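Spore germination protein GerM (Bacillus subtilis subsp. subtilis str. 168, PDB 6GZB) is of unknown molecular function but affects both sporulation and germination. Local coordinates at residues G184-E188 and V216-K220; Y204-E208 and G246-D250; D229-A233 and T298-Q302. All coordinates share one frame; numbering follows the deposited sequence.

Contact 1: G184-E188 and V216-K220; sequences GINLE and VPVTK
Thr219 on strand 213-223 points toward the loop Gly184-Glu188, and its OG1 accepts the N-H of Ile185 at 2.8 Å. OG1 stands beside the backbone N (chi1 -57°), facing the loop. Thr219 N donates to Ile185 O almost in line with the C=O, so one threonine engages both backbone polar atoms of Ile185. Leu187 lies alongside Thr219, pointing the same way, with CD2 3.6 Å from Thr219 CB. Ile185 meets the ring of Pro217 obliquely through its CG2 branch, 3.7 Å from Pro217 CB, while Gln141 and Trp145 of helix 136-147 pack against the same isoleucine. Glu188 N donates to Thr219 O at 3.1 Å, nearly straight at 175°, and a water donates to both Thr219 O and Glu188 O. The extended Glu188 chain crosses Val218 at about a right angle, CG to CG1, and its carboxylate meets the bent chain of Lys220 near CE. The salt bridge, Glu188 OE1 to Lys220 NZ at 3.7 Å, is long; Lys220 NZ also binds Tyr205 OH and Glu236. The chemistry thus implies attachment mainly through hydrogen bonds to the hydroxyl and backbone of Thr219, with the charge pair probably a secondary contribution.

Contact 2: Y204-E208 and G246-D250; sequences YYLAE and GLLTD
The Tyr205 ring has Thr249 OG1 at its edge, near the ring plane, while Leu247 CD1 and Leu248 O approach it obliquely. Closer contacts are made by the ring's root: Tyr205 CB lies 3.7 Å from Leu248 O and 4.1 Å from Leu247 CD1. With CG anti to the carbonyl carbon (chi1 -63°), the ring leaves this root toward Lys220, whose NZ bonds Tyr205 OH; Thr249 OG1 is bonded to Leu237 O. Along the backbone, Leu206 N donates to Leu248 O at 3.0 Å and Leu248 N returns the bond to Leu206 O at 2.8 Å. Leu247 CA adds a C-H...O contact to Leu206 O. The side chains of Leu206 and Leu248 meet obliquely, CD2 to CD1 at 4.0 Å, and Leu247 CD2 packs against Ala207 CB at the same distance. Beyond them a water accepts from Glu208 N and donates to Gly246 O, bridging the two backbones at exposed Glu208 and Gly246. Strand 198-208 is paired with strand 213-223 through Tyr205 and Ala207, so the loop takes its other edge: Leu206 and Leu248 form a single antiparallel bridge, a hydrogen-bonded pair that adds a brief strand-like contact to a two-stranded antiparallel sheet.

Contact 3: D229-A233 and T298-Q302; sequences DITAA and TLTEQ
Gln302 reaches Asp229 from a type I beta turn, Leu299 to Gln302, that begins at the last residue of helix 289-299, and so joins the end of that helix to the first turn of helix 229-239. The tighter part centres on buried Ala233, whose CB points toward the other segment and touches Thr298 CG2 at 3.7 Å and Leu299 CD1 at 3.8 Å. Ala233 CB also lies beside Gln302 NE2, so a single methyl fills the angle between threonine, leucine and amide. Leu201 of strand 198-208 packs on both Ala233 and Gln302. The looser side lies at partly exposed Ile230 and the Asp229 side chain, and the bond from Gln302 to Asp229 O spans it. Ile230 CG2 and Leu299 CD2 are 4.4 Å apart, and Ile230 turns to Val268 and Leu270 of strand 267-272 as well. Gln302 OE1 sits 3.7 Å from Ile230 CG1, their side chains oblique to each other, and 3.9 Å from Asp229 CB. The glutamine is extended beyond CG (chi2 176°), which carries its amide across to the helix backbone. Without the amide, as with an alanine here, Asp229 O would probably lose its donor from the turn, and a gap is likely to open beside Ala233 CB. Asp229 O has two donors on opposite faces of its carbonyl plane: Ala233 N at 3.0 Å, and Gln302 NE2 at 3.2 Å, 69° out of that plane.

Contact 1 is the most buried, about 8 Å from the chain centre to its own centre; contacts 2 and 3 are partly buried, each at about 13 Å. Contacts 1 and 2 attach loops to the two neighbouring strands of one antiparallel sheet and touch directly through Lys220 and Tyr205, whereas contact 3 joins the start of helix 229-239 to the end of helix 289-299 and the turn there. Contact 2 meets contact 3 through Tyr204, whose OH bonds Glu301 and whose N bonds Thr298; contacts 1 and 3 do not touch. Their chemistry differs accordingly: a threonine hydroxyl, backbone bonds and a long charge pair in contact 1, reciprocal backbone bonds in contact 2, and one hydrogen bond from a side-chain amide over methyl packing in contact 3.

Contact 1: G184-E188 and V216-K220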
ATOM      1  N   GLY A 184       2.293  -6.892  -6.135  1.00 24.12           N
ATOM      2  CA  GLY A 184       2.139  -5.497  -6.544  1.00 23.99           C
ATOM      3  C   GLY A 184       0.738  -4.972  -6.308  1.00 25.84           C
ATOM      4  O   GLY A 184      -0.147  -5.686  -5.816  1.00 23.50           O
ATOM      5  N   ILE A 185       0.540  -3.711  -6.670  1.00 25.81           N
ATOM      6  CA  ILE A 185      -0.731  -3.035  -6.462  1.00 26.84           C
ATOM      7  C   ILE A 185      -0.779  -1.815  -7.373  1.00 26.26           C
ATOM      8  O   ILE A 185       0.246  -1.172  -7.593  1.00 27.05           O
ATOM      9  CB  ILE A 185      -0.907  -2.629  -4.978  1.00 24.62           C
ATOM     10  CG1 ILE A 185      -2.289  -2.031  -4.737  1.00 24.30           C
ATOM     11  CG2 ILE A 185       0.172  -1.653  -4.542  1.00 27.48           C
ATOM     12  CD1 ILE A 185      -2.700  -2.053  -3.276  1.00 25.91           C
ATOM     13  N   ASN A 186      -1.940  -1.553  -7.975  1.00 24.67           N
ATOM     14  CA  ASN A 186      -2.082  -0.437  -8.905  1.00 23.07           C
ATOM     15  C   ASN A 186      -0.946  -0.410  -9.925  1.00 23.16           C
ATOM     16  O   ASN A 186      -0.237   0.598 -10.059  1.00 21.95           O
ATOM     17  CB  ASN A 186      -2.098   0.894  -8.144  1.00 25.32           C
ATOM     18  CG  ASN A 186      -3.236   0.994  -7.160  1.00 26.52           C
ATOM     19  OD1 ASN A 186      -3.054   1.429  -6.017  1.00 27.91           O
ATOM     20  ND2 ASN A 186      -4.415   0.597  -7.592  1.00 18.95           N
ATOM     21  N   LEU A 187      -0.746  -1.519 -10.623  1.00 28.14           N
ATOM     22  CA  LEU A 187       0.413  -1.662 -11.516  1.00 26.04           C
ATOM     23  C   LEU A 187       0.443  -0.569 -12.573  1.00 23.91           C
ATOM     24  O   LEU A 187      -0.537  -0.372 -13.278  1.00 26.16           O
ATOM     25  CB  LEU A 187       0.378  -3.029 -12.219  1.00 29.44           C
ATOM     26  CG  LEU A 187       0.277  -4.261 -11.311  1.00 33.64           C
ATOM     27  CD1 LEU A 187       0.194  -5.527 -12.156  1.00 36.34           C
ATOM     28  CD2 LEU A 187       1.440  -4.353 -10.331  1.00 30.54           C
ATOM     29  N   GLU A 188       1.587   0.091 -12.735  1.00 24.58           N
ATOM     30  CA  GLU A 188       1.768   1.018 -13.841  1.00 27.88           C
ATOM     31  C   GLU A 188       1.905   0.243 -15.137  1.00 31.45           C
ATOM     32  O   GLU A 188       2.854  -0.516 -15.305  1.00 35.29           O
ATOM     33  CB  GLU A 188       3.012   1.889 -13.638  1.00 35.47           C
ATOM     34  CG  GLU A 188       2.742   3.161 -12.858  1.00 60.69           C
ATOM     35  CD  GLU A 188       3.956   4.063 -12.777  1.00 71.98           C
ATOM     36  OE1 GLU A 188       3.838   5.160 -12.189  1.00 63.02           O
ATOM     37  OE2 GLU A 188       5.039   3.641 -13.241  1.00 63.45           O
ATOM     38  N   VAL A 216      -1.070   6.611  -1.724  1.00 23.67           N
ATOM     39  CA  VAL A 216      -1.466   5.596  -2.679  1.00 21.73           C
ATOM     40  C   VAL A 216      -0.241   4.832  -3.177  1.00 24.36           C
ATOM     41  O   VAL A 216       0.716   5.429  -3.688  1.00 25.95           O
ATOM     42  CB  VAL A 216      -2.142   6.239  -3.899  1.00 23.64           C
ATOM     43  CG1 VAL A 216      -2.534   5.172  -4.913  1.00 26.95           C
ATOM     44  CG2 VAL A 216      -3.347   7.054  -3.461  1.00 26.52           C
ATOM     45  N   PRO A 217      -0.247   3.512  -2.993  1.00 22.77           N
ATOM     46  CA  PRO A 217       0.888   2.691  -3.403  1.00 26.44           C
ATOM     47  C   PRO A 217       0.762   2.325  -4.876  1.00 26.79           C
ATOM     48  O   PRO A 217      -0.328   1.988  -5.332  1.00 31.50           O
ATOM     49  CB  PRO A 217       0.739   1.449  -2.526  1.00 23.81           C
ATOM     50  CG  PRO A 217      -0.722   1.320  -2.304  1.00 26.34           C
ATOM     51  CD  PRO A 217      -1.298   2.714  -2.335  1.00 23.89           C
ATOM     52  N   VAL A 218       1.854   2.455  -5.618  1.00 27.36           N
ATOM     53  CA  VAL A 218       1.871   2.148  -7.041  1.00 23.92           C
ATOM     54  C   VAL A 218       3.110   1.304  -7.334  1.00 26.63           C
ATOM     55  O   VAL A 218       4.226   1.664  -6.957  1.00 27.15           O
ATOM     56  CB  VAL A 218       1.930   3.443  -7.878  1.00 27.13           C
ATOM     57  CG1 VAL A 218       2.159   3.131  -9.336  1.00 33.96           C
ATOM     58  CG2 VAL A 218       0.650   4.249  -7.703  1.00 30.23           C
ATOM     59  N   THR A 219       2.913   0.169  -7.994  1.00 25.39           N
ATOM     60  CA  THR A 219       4.039  -0.676  -8.395  1.00 24.33           C
ATOM     61  C   THR A 219       4.647  -0.178  -9.707  1.00 26.99           C
ATOM     62  O   THR A 219       4.001  -0.189 -10.748  1.00 26.66           O
ATOM     63  CB  THR A 219       3.606  -2.134  -8.570  1.00 23.31           C
ATOM     64  OG1 THR A 219       3.012  -2.606  -7.355  1.00 28.84           O
ATOM     65  CG2 THR A 219       4.802  -3.001  -8.913  1.00 26.38           C
ATOM     66  N   LYS A 220       5.884   0.292  -9.633  1.00 26.61           N
ATOM     67  CA  LYS A 220       6.599   0.783 -10.798  1.00 28.50           C
ATOM     68  C   LYS A 220       7.584  -0.272 -11.295  1.00 34.28           C
ATOM     69  O   LYS A 220       7.865  -1.249 -10.596  1.00 31.01           O
ATOM     70  CB  LYS A 220       7.359   2.053 -10.425  1.00 31.91           C
ATOM     71  CG  LYS A 220       6.466   3.104  -9.786  1.00 37.48           C
ATOM     72  CD  LYS A 220       7.123   4.466  -9.811  1.00 61.79           C
ATOM     73  CE  LYS A 220       6.931   5.127 -11.159  1.00 51.00           C
ATOM     74  NZ  LYS A 220       7.082   6.603 -11.069  1.00 63.47           N
TER
HETATM   75  O   HOH W   1       4.450  -1.607 -13.100  1.00 26.70           O

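Contact 2: Y204-E208 and G246-D250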
ATOM      1  N   TYR A 204       4.914   4.990  -2.849  1.00 25.99           N
ATOM      2  CA  TYR A 204       3.720   5.701  -2.403  1.00 28.08           C
ATOM      3  C   TYR A 204       3.707   7.137  -2.906  1.00 27.32           C
ATOM      4  O   TYR A 204       4.673   7.881  -2.737  1.00 27.65           O
ATOM      5  CB  TYR A 204       3.618   5.698  -0.881  1.00 26.54           C
ATOM      6  CG  TYR A 204       3.106   4.401  -0.305  1.00 21.30           C
ATOM      7  CD1 TYR A 204       3.958   3.330  -0.073  1.00 26.92           C
ATOM      8  CD2 TYR A 204       1.783   4.264   0.043  1.00 23.89           C
ATOM      9  CE1 TYR A 204       3.488   2.157   0.497  1.00 24.85           C
ATOM     10  CE2 TYR A 204       1.302   3.101   0.606  1.00 22.72           C
ATOM     11  CZ  TYR A 204       2.153   2.038   0.807  1.00 22.13           C
ATOM     12  OH  TYR A 204       1.657   0.879   1.370  1.00 26.18           O
ATOM     13  N   TYR A 205       2.603   7.510  -3.543  1.00 24.81           N
ATOM     14  CA  TYR A 205       2.399   8.880  -3.948  1.00 27.67           C
ATOM     15  C   TYR A 205       1.229   9.468  -3.194  1.00 28.76           C
ATOM     16  O   TYR A 205       0.512   8.764  -2.488  1.00 30.90           O
ATOM     17  CB  TYR A 205       2.158   8.964  -5.456  1.00 31.65           C
ATOM     18  CG  TYR A 205       3.334   8.505  -6.270  1.00 24.78           C
ATOM     19  CD1 TYR A 205       4.467   9.296  -6.385  1.00 29.20           C
ATOM     20  CD2 TYR A 205       3.322   7.279  -6.913  1.00 29.03           C
ATOM     21  CE1 TYR A 205       5.548   8.882  -7.149  1.00 31.42           C
ATOM     22  CE2 TYR A 205       4.409   6.839  -7.646  1.00 30.31           C
ATOM     23  CZ  TYR A 205       5.506   7.654  -7.784  1.00 33.43           C
ATOM     24  OH  TYR A 205       6.579   7.209  -8.510  1.00 38.03           O
ATOM     25  N   LEU A 206       1.044  10.772  -3.358  1.00 37.98           N
ATOM     26  CA  LEU A 206       0.065  11.516  -2.579  1.00 33.00           C
ATOM     27  C   LEU A 206      -1.174  11.783  -3.420  1.00 30.65           C
ATOM     28  O   LEU A 206      -1.090  11.963  -4.637  1.00 34.52           O
ATOM     29  CB  LEU A 206       0.713  12.820  -2.117  1.00 38.50           C
ATOM     30  CG  LEU A 206      -0.053  13.755  -1.190  1.00 47.79           C
ATOM     31  CD1 LEU A 206      -0.214  13.152   0.196  1.00 48.36           C
ATOM     32  CD2 LEU A 206       0.658  15.093  -1.107  1.00 55.61           C
ATOM     33  N   ALA A 207      -2.333  11.568  -2.821  1.00 36.60           N
ATOM     34  CA  ALA A 207      -3.596  11.962  -3.431  1.00 33.70           C
ATOM     35  C   ALA A 207      -4.379  12.770  -2.402  1.00 34.13           C
ATOM     36  O   ALA A 207      -3.999  12.835  -1.233  1.00 33.13           O
ATOM     37  CB  ALA A 207      -4.393  10.747  -3.847  1.00 33.08           C
ATOM     38  N   GLU A 208      -5.469  13.387  -2.820  1.00 42.35           N
ATOM     39  CA  GLU A 208      -6.319  14.061  -1.860  1.00 51.06           C
ATOM     40  C   GLU A 208      -7.723  14.226  -2.372  1.00 44.73           C
ATOM     41  O   GLU A 208      -7.967  14.248  -3.576  1.00 47.45           O
ATOM     42  CB  GLU A 208      -5.735  15.415  -1.455  1.00 51.92           C
ATOM     43  CG  GLU A 208      -5.615  16.420  -2.579  1.00 61.09           C
ATOM     44  CD  GLU A 208      -5.612  17.843  -2.059  1.00 78.10           C
ATOM     45  OE1 GLU A 208      -5.083  18.065  -0.947  1.00 71.32           O
ATOM     46  OE2 GLU A 208      -6.170  18.728  -2.742  1.00111.28           O
ATOM     47  N   GLY A 246      -4.023  11.592 -11.284  1.00 34.10           N
ATOM     48  CA  GLY A 246      -4.789  11.832 -10.096  1.00 33.51           C
ATOM     49  C   GLY A 246      -3.890  11.817  -8.875  1.00 32.87           C
ATOM     50  O   GLY A 246      -4.362  11.853  -7.791  1.00 36.01           O
ATOM     51  N   LEU A 247      -2.589  11.770  -9.082  1.00 30.52           N
ATOM     52  CA  LEU A 247      -1.618  11.731  -8.022  1.00 32.55           C
ATOM     53  C   LEU A 247      -0.628  12.872  -8.077  1.00 34.52           C
ATOM     54  O   LEU A 247      -0.440  13.493  -9.077  1.00 36.39           O
ATOM     55  CB  LEU A 247      -0.826  10.439  -8.075  1.00 23.81           C
ATOM     56  CG  LEU A 247      -1.538   9.115  -8.008  1.00 29.91           C
ATOM     57  CD1 LEU A 247      -0.622   7.947  -8.294  1.00 28.34           C
ATOM     58  CD2 LEU A 247      -2.304   8.954  -6.717  1.00 32.77           C
ATOM     59  N   LEU A 248       0.007  13.129  -6.961  1.00 42.70           N
ATOM     60  CA  LEU A 248       1.028  14.144  -6.901  1.00 49.39           C
ATOM     61  C   LEU A 248       2.192  13.694  -6.058  1.00 44.63           C
ATOM     62  O   LEU A 248       2.140  12.683  -5.411  1.00 56.19           O
ATOM     63  CB  LEU A 248       0.449  15.406  -6.337  1.00 47.26           C
ATOM     64  CG  LEU A 248      -0.836  15.208  -5.561  1.00 68.64           C
ATOM     65  CD1 LEU A 248      -0.886  16.294  -4.543  1.00 72.12           C
ATOM     66  CD2 LEU A 248      -2.112  15.247  -6.378  1.00 71.53           C
ATOM     67  N   THR A 249       3.266  14.445  -6.107  1.00 65.67           N
ATOM     68  CA  THR A 249       4.442  14.192  -5.284  1.00 73.61           C
ATOM     69  C   THR A 249       4.765  15.512  -4.616  1.00 63.04           C
ATOM     70  O   THR A 249       4.558  16.547  -5.197  1.00 55.93           O
ATOM     71  CB  THR A 249       5.673  13.700  -6.089  1.00 63.30           C
ATOM     72  OG1 THR A 249       6.569  12.991  -5.241  1.00 58.31           O
ATOM     73  CG2 THR A 249       6.413  14.819  -6.656  1.00 53.49           C
ATOM     74  N   ASP A 250       5.215  15.483  -3.374  1.00 49.14           N
ATOM     75  CA  ASP A 250       5.596  16.712  -2.747  1.00 40.05           C
ATOM     76  C   ASP A 250       7.098  16.845  -2.835  1.00 37.79           C
ATOM     77  O   ASP A 250       7.650  17.741  -2.286  1.00 43.26           O
ATOM     78  CB  ASP A 250       5.099  16.821  -1.316  1.00 53.45           C
ATOM     79  CG  ASP A 250       5.071  18.268  -0.802  1.00 69.75           C
ATOM     80  OD1 ASP A 250       4.703  19.172  -1.556  1.00 64.80           O
ATOM     81  OD2 ASP A 250       5.413  18.517   0.355  1.00 55.39           O
TER
HETATM   82  O   HOH W   2      -5.534  13.170  -5.606  1.00 44.23           O

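Contact 3: D229-A233 and T298-Q302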
ATOM      1  N   ASP A 229      17.468  -0.916  -4.215  1.00 32.58           N
ATOM      2  CA  ASP A 229      16.056  -0.535  -4.338  1.00 36.09           C
ATOM      3  C   ASP A 229      15.665   0.606  -3.395  1.00 31.94           C
ATOM      4  O   ASP A 229      14.610   1.233  -3.558  1.00 33.45           O
ATOM      5  CB  ASP A 229      15.149  -1.742  -4.109  1.00 34.94           C
ATOM      6  CG  ASP A 229      15.107  -2.678  -5.316  1.00 53.59           C
ATOM      7  OD1 ASP A 229      15.330  -2.202  -6.452  1.00 45.66           O
ATOM      8  OD2 ASP A 229      14.908  -3.896  -5.120  1.00 45.09           O
ATOM      9  N   ILE A 230      16.511   0.870  -2.406  1.00 30.80           N
ATOM     10  CA  ILE A 230      16.321   2.023  -1.538  1.00 34.41           C
ATOM     11  C   ILE A 230      16.556   3.307  -2.332  1.00 33.68           C
ATOM     12  O   ILE A 230      15.696   4.184  -2.404  1.00 34.24           O
ATOM     13  CB  ILE A 230      17.258   1.964  -0.321  1.00 32.52           C
ATOM     14  CG1 ILE A 230      16.810   0.857   0.638  1.00 30.14           C
ATOM     15  CG2 ILE A 230      17.270   3.302   0.395  1.00 40.64           C
ATOM     16  CD1 ILE A 230      17.851   0.492   1.665  1.00 39.64           C
ATOM     17  N   THR A 231      17.670   3.349  -3.044  1.00 35.69           N
ATOM     18  CA  THR A 231      17.973   4.465  -3.928  1.00 33.75           C
ATOM     19  C   THR A 231      16.973   4.580  -5.078  1.00 35.51           C
ATOM     20  O   THR A 231      16.554   5.678  -5.444  1.00 39.66           O
ATOM     21  CB  THR A 231      19.403   4.338  -4.488  1.00 32.41           C
ATOM     22  OG1 THR A 231      20.340   4.397  -3.407  1.00 40.05           O
ATOM     23  CG2 THR A 231      19.707   5.455  -5.469  1.00 35.71           C
ATOM     24  N   ALA A 232      16.615   3.447  -5.671  1.00 38.38           N
ATOM     25  CA  ALA A 232      15.619   3.434  -6.741  1.00 35.10           C
ATOM     26  C   ALA A 232      14.305   4.061  -6.269  1.00 26.58           C
ATOM     27  O   ALA A 232      13.708   4.878  -6.976  1.00 29.41           O
ATOM     28  CB  ALA A 232      15.379   2.008  -7.218  1.00 35.70           C
ATOM     29  N   ALA A 233      13.838   3.638  -5.097  1.00 30.07           N
ATOM     30  CA  ALA A 233      12.610   4.175  -4.499  1.00 31.12           C
ATOM     31  C   ALA A 233      12.674   5.689  -4.330  1.00 27.48           C
ATOM     32  O   ALA A 233      11.755   6.411  -4.722  1.00 31.01           O
ATOM     33  CB  ALA A 233      12.345   3.509  -3.159  1.00 33.81           C
ATOM     34  N   THR A 298       7.114   3.898   1.793  1.00 27.53           N
ATOM     35  CA  THR A 298       7.689   3.253   0.616  1.00 28.20           C
ATOM     36  C   THR A 298       8.801   2.290   1.039  1.00 29.91           C
ATOM     37  O   THR A 298       8.797   1.116   0.683  1.00 28.13           O
ATOM     38  CB  THR A 298       8.239   4.300  -0.363  1.00 24.71           C
ATOM     39  OG1 THR A 298       7.153   5.079  -0.899  1.00 23.89           O
ATOM     40  CG2 THR A 298       8.998   3.637  -1.493  1.00 25.76           C
ATOM     41  N   LEU A 299       9.702   2.774   1.876  1.00 30.56           N
ATOM     42  CA  LEU A 299      10.857   1.983   2.286  1.00 32.03           C
ATOM     43  C   LEU A 299      10.474   0.808   3.183  1.00 28.89           C
ATOM     44  O   LEU A 299      11.003  -0.298   3.019  1.00 33.04           O
ATOM     45  CB  LEU A 299      11.886   2.871   2.978  1.00 30.36           C
ATOM     46  CG  LEU A 299      13.040   3.346   2.090  1.00 36.44           C
ATOM     47  CD1 LEU A 299      12.629   3.490   0.641  1.00 38.29           C
ATOM     48  CD2 LEU A 299      13.660   4.635   2.597  1.00 35.13           C
ATOM     49  N   THR A 300       9.499   1.006   4.063  1.00 34.09           N
ATOM     50  CA  THR A 300       9.062  -0.071   4.953  1.00 29.78           C
ATOM     51  C   THR A 300       8.177  -1.110   4.269  1.00 35.37           C
ATOM     52  O   THR A 300       7.711  -2.030   4.925  1.00 35.74           O
ATOM     53  CB  THR A 300       8.323   0.462   6.202  1.00 32.33           C
ATOM     54  OG1 THR A 300       7.167   1.217   5.825  1.00 32.27           O
ATOM     55  CG2 THR A 300       9.231   1.334   7.024  1.00 32.07           C
ATOM     56  N   GLU A 301       7.916  -0.954   2.970  1.00 35.58           N
ATOM     57  CA  GLU A 301       7.342  -2.041   2.175  1.00 45.35           C
ATOM     58  C   GLU A 301       8.405  -3.055   1.780  1.00 40.37           C
ATOM     59  O   GLU A 301       8.071  -4.156   1.357  1.00 40.54           O
ATOM     60  CB  GLU A 301       6.698  -1.524   0.882  1.00 42.21           C
ATOM     61  CG  GLU A 301       5.451  -0.692   1.070  1.00 44.56           C
ATOM     62  CD  GLU A 301       4.285  -1.457   1.675  1.00 39.47           C
ATOM     63  OE1 GLU A 301       3.408  -0.791   2.266  1.00 32.42           O
ATOM     64  OE2 GLU A 301       4.224  -2.699   1.578  1.00 37.86           O
ATOM     65  N   GLN A 302       9.645  -2.611   1.762  1.00 36.97           N
ATOM     66  CA  GLN A 302      10.760  -3.428   1.356  1.00 40.81           C
ATOM     67  C   GLN A 302      11.151  -4.370   2.452  1.00 50.93           C
ATOM     68  O   GLN A 302      10.999  -4.064   3.606  1.00 48.61           O
ATOM     69  CB  GLN A 302      11.931  -2.586   0.910  1.00 31.69           C
ATOM     70  CG  GLN A 302      11.653  -1.838  -0.366  1.00 38.98           C
ATOM     71  CD  GLN A 302      12.755  -0.922  -0.805  1.00 29.11           C
ATOM     72  OE1 GLN A 302      13.878  -1.133  -0.494  1.00 37.64           O
ATOM     73  NE2 GLN A 302      12.420   0.088  -1.534  1.00 29.79           N
TER